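Local coordinates for protein CDP-glucose 4,6-dehydratase (Salmonella enterica subsp. enterica serovar Typhi, PDB 1WVG) that catalyses the NAD-dependent dehydration of CDP-D-glucose to CDP-4-dehydro-6-deoxy-D-glucose, step 2 of CDP-3,6-dideoxy-D-mannose biosynthesis for the lipopolysaccharide O-antigen, at residues D210-F215 and D277-L282. Residues are numbered along the deposited sequence; the frame is centred on the assembly and turned at random.
Sequences DILRSF and DKMVTL. With CXY (cytidine-5'-diphospho-beta-D-xylose), chain D.
M279 reaches across to I211, L212 and F215 between two helix segments whose axes come no nearer than 11.1 Å and run 36° from parallel. Its CB is a loose 4.4 Å from CE2 of F215, off the plane of the ring. From there the chain folds: CG is anti to the carbonyl carbon (chi1 -77°), and further bends at chi2 and chi3 carry SD and CE round toward the first helix. The CE methyl is the tip that touches. It lies 4.1 Å from CG2 of I211 and equally far from CD2 of L212, so one methyl bridges two branches one residue apart. F215 fills the next turn. Its ring edge rests on the M279 carbonyl, with CE2 3.8 Å from O of M279. CZ meets CG2 of V280 at 3.7 Å. I211 CG2 also lies over one face of this ring, near its rim. No hydrogen bond links the two segments, and their side chains meet through apolar groups.

D210 belongs to the substrate-analogue pocket. Its OD2 accepts a nearly straight hydrogen bond from N4 of CDP-xylose (2.8 Å, 165°), consistent with recognition of the cytosine amino group.

Helix 322-337 packs on both segments, through H333 against L212 and L326 against M279. Strand 221-223, paired in parallel with 289-291, contacts I211 and F215. The contact thus joins helices 207-216 and 272-283 beside the cytosine end of the CDP-xylose pocket.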
loop_
_atom_site.group_PDB
_atom_site.type_symbol
_atom_site.label_atom_id
_atom_site.label_comp_id
_atom_site.label_asym_id
_atom_site.label_seq_id
_atom_site.Cartn_x
_atom_site.Cartn_y
_atom_site.Cartn_z
ATOM N N ASP A 210 2.716 18.675 33.033
ATOM C CA ASP A 210 2.264 20.059 32.876
ATOM C C ASP A 210 1.069 20.305 33.762
ATOM O O ASP A 210 0.963 21.308 34.457
ATOM C CB ASP A 210 1.850 20.427 31.417
ATOM C CG ASP A 210 2.956 20.940 30.510
ATOM O OD1 ASP A 210 4.140 20.914 30.788
ATOM O OD2 ASP A 210 2.525 21.428 29.373
ATOM N N ILE A 211 0.163 19.356 33.704
ATOM C CA ILE A 211 -1.051 19.460 34.453
ATOM C C ILE A 211 -0.817 19.414 35.927
ATOM O O ILE A 211 -1.371 20.205 36.685
ATOM C CB ILE A 211 -1.984 18.344 34.089
ATOM C CG1 ILE A 211 -2.653 18.619 32.741
ATOM C CG2 ILE A 211 -2.999 18.293 35.195
ATOM C CD1 ILE A 211 -3.334 17.361 32.159
ATOM N N LEU A 212 0.004 18.460 36.326
ATOM C CA LEU A 212 0.316 18.258 37.740
ATOM C C LEU A 212 0.999 19.454 38.403
ATOM O O LEU A 212 0.766 19.782 39.554
ATOM C CB LEU A 212 1.189 16.996 37.916
ATOM C CG LEU A 212 0.406 15.683 37.808
ATOM C CD1 LEU A 212 1.299 14.434 37.981
ATOM C CD2 LEU A 212 -0.705 15.693 38.844
ATOM N N ARG A 213 1.865 20.107 37.651
ATOM C CA ARG A 213 2.623 21.246 38.119
ATOM C C ARG A 213 1.719 22.447 38.388
ATOM O O ARG A 213 1.868 23.105 39.419
ATOM C CB ARG A 213 3.750 21.559 37.126
ATOM C CG ARG A 213 4.616 22.755 37.516
ATOM C CD ARG A 213 3.982 24.089 37.131
ATOM N NE ARG A 213 4.483 25.243 37.906
ATOM C CZ ARG A 213 3.739 26.297 38.278
ATOM N NH1 ARG A 213 2.432 26.416 38.006
ATOM N NH2 ARG A 213 4.338 27.267 38.980
ATOM N N SER A 214 0.793 22.719 37.449
ATOM C CA SER A 214 -0.173 23.812 37.570
ATOM C C SER A 214 -1.105 23.563 38.723
ATOM O O SER A 214 -1.332 24.406 39.585
ATOM C CB SER A 214 -1.019 23.891 36.328
ATOM O OG SER A 214 -0.160 24.077 35.213
ATOM N N PHE A 215 -1.646 22.372 38.748
ATOM C CA PHE A 215 -2.537 22.085 39.834
ATOM C C PHE A 215 -1.911 22.329 41.189
ATOM O O PHE A 215 -2.487 22.959 42.085
ATOM C CB PHE A 215 -3.060 20.652 39.750
ATOM C CG PHE A 215 -4.085 20.560 38.641
ATOM C CD1 PHE A 215 -4.259 21.608 37.733
ATOM C CD2 PHE A 215 -4.873 19.418 38.484
ATOM C CE1 PHE A 215 -5.187 21.546 36.685
ATOM C CE2 PHE A 215 -5.806 19.339 37.445
ATOM C CZ PHE A 215 -5.969 20.397 36.545
ATOM N N ASP A 277 -9.940 17.348 31.510
ATOM C CA ASP A 277 -11.206 17.466 32.214
ATOM C C ASP A 277 -11.291 16.482 33.376
ATOM O O ASP A 277 -11.738 16.741 34.517
ATOM C CB ASP A 277 -12.383 17.316 31.228
ATOM C CG ASP A 277 -12.766 18.597 30.537
ATOM O OD1 ASP A 277 -12.301 19.684 30.821
ATOM O OD2 ASP A 277 -13.611 18.428 29.564
ATOM N N LYS A 278 -10.833 15.291 33.088
ATOM C CA LYS A 278 -10.883 14.260 34.110
ATOM C C LYS A 278 -9.964 14.563 35.314
ATOM O O LYS A 278 -10.297 14.391 36.517
ATOM C CB LYS A 278 -10.591 12.914 33.450
ATOM C CG LYS A 278 -10.950 11.750 34.371
ATOM C CD LYS A 278 -12.361 11.827 34.951
ATOM C CE LYS A 278 -13.226 10.612 34.632
ATOM N NZ LYS A 278 -14.587 10.956 34.191
ATOM N N MET A 279 -8.764 14.990 34.922
ATOM C CA MET A 279 -7.720 15.357 35.845
ATOM C C MET A 279 -8.243 16.470 36.782
ATOM O O MET A 279 -8.123 16.386 38.015
ATOM C CB MET A 279 -6.454 15.752 35.043
ATOM C CG MET A 279 -5.688 14.536 34.486
ATOM S SD MET A 279 -5.044 13.466 35.832
ATOM C CE MET A 279 -3.455 14.305 36.106
ATOM N N VAL A 280 -8.876 17.509 36.191
ATOM C CA VAL A 280 -9.469 18.623 36.946
ATOM C C VAL A 280 -10.354 18.047 38.048
ATOM O O VAL A 280 -10.286 18.345 39.250
ATOM C CB VAL A 280 -10.295 19.529 36.012
ATOM C CG1 VAL A 280 -11.415 20.247 36.769
ATOM C CG2 VAL A 280 -9.412 20.497 35.191
ATOM N N THR A 281 -11.187 17.141 37.592
ATOM C CA THR A 281 -12.098 16.465 38.459
ATOM C C THR A 281 -11.402 15.651 39.549
ATOM O O THR A 281 -11.791 15.691 40.716
ATOM C CB THR A 281 -12.937 15.569 37.547
ATOM O OG1 THR A 281 -13.875 16.377 36.865
ATOM C CG2 THR A 281 -13.598 14.466 38.360
ATOM N N LEU A 282 -10.388 14.885 39.141
ATOM C CA LEU A 282 -9.644 14.040 40.029
ATOM C C LEU A 282 -8.929 14.837 41.087
ATOM O O LEU A 282 -8.845 14.429 42.241
ATOM C CB LEU A 282 -8.598 13.354 39.151
ATOM C CG LEU A 282 -9.219 12.136 38.504
ATOM C CD1 LEU A 282 -8.130 11.337 37.790
ATOM C CD2 LEU A 282 -9.805 11.266 39.608
HETATM O O1B CXY D . 3.015 12.922 22.297
HETATM P PB CXY D . 4.219 13.622 22.894
HETATM O O2B CXY D . 4.678 14.829 22.117
HETATM O "O1'" CXY D . 5.457 12.549 23.039
HETATM O O3A CXY D . 3.612 13.902 24.287
HETATM P PA CXY D . 3.148 15.299 25.022
HETATM O O1A CXY D . 2.722 14.887 26.386
HETATM O O2A CXY D . 4.237 16.298 24.998
HETATM O O5D CXY D . 1.961 15.776 24.074
HETATM C C5D CXY D . 0.705 15.091 24.174
HETATM C C4D CXY D . -0.352 15.927 23.493
HETATM O O4D CXY D . -0.848 16.883 24.462
HETATM C C3D CXY D . 0.053 16.705 22.242
HETATM O O3D CXY D . -0.989 16.840 21.210
HETATM C C2D CXY D . 0.386 18.049 22.916
HETATM O O2D CXY D . 0.314 19.084 21.932
HETATM C C1D CXY D . -0.762 18.155 23.894
HETATM N N1 CXY D . -0.530 19.120 24.973
HETATM C C6 CXY D . 0.530 18.947 25.849
HETATM C C5 CXY D . 0.768 19.767 26.842
HETATM C C4 CXY D . -0.047 20.910 27.067
HETATM N N3 CXY D . -1.114 21.029 26.161
HETATM C C2 CXY D . -1.401 20.185 25.101
HETATM N N4 CXY D . 0.116 21.749 27.946
HETATM O O2 CXY D . -2.346 20.365 24.326
HETATM C "C1'" CXY D . 5.414 11.795 24.238
HETATM C "C2'" CXY D . 6.844 11.659 24.698
HETATM C "C3'" CXY D . 7.581 10.916 23.600
HETATM C "C4'" CXY D . 6.947 9.545 23.370
HETATM C "C5'" CXY D . 5.468 9.710 23.047
HETATM O "O2'" CXY D . 7.473 12.945 24.881
HETATM O "O3'" CXY D . 8.941 10.685 24.012
HETATM O "O4'" CXY D . 7.627 8.860 22.320
HETATM O "O5'" CXY D . 4.810 10.477 24.060
#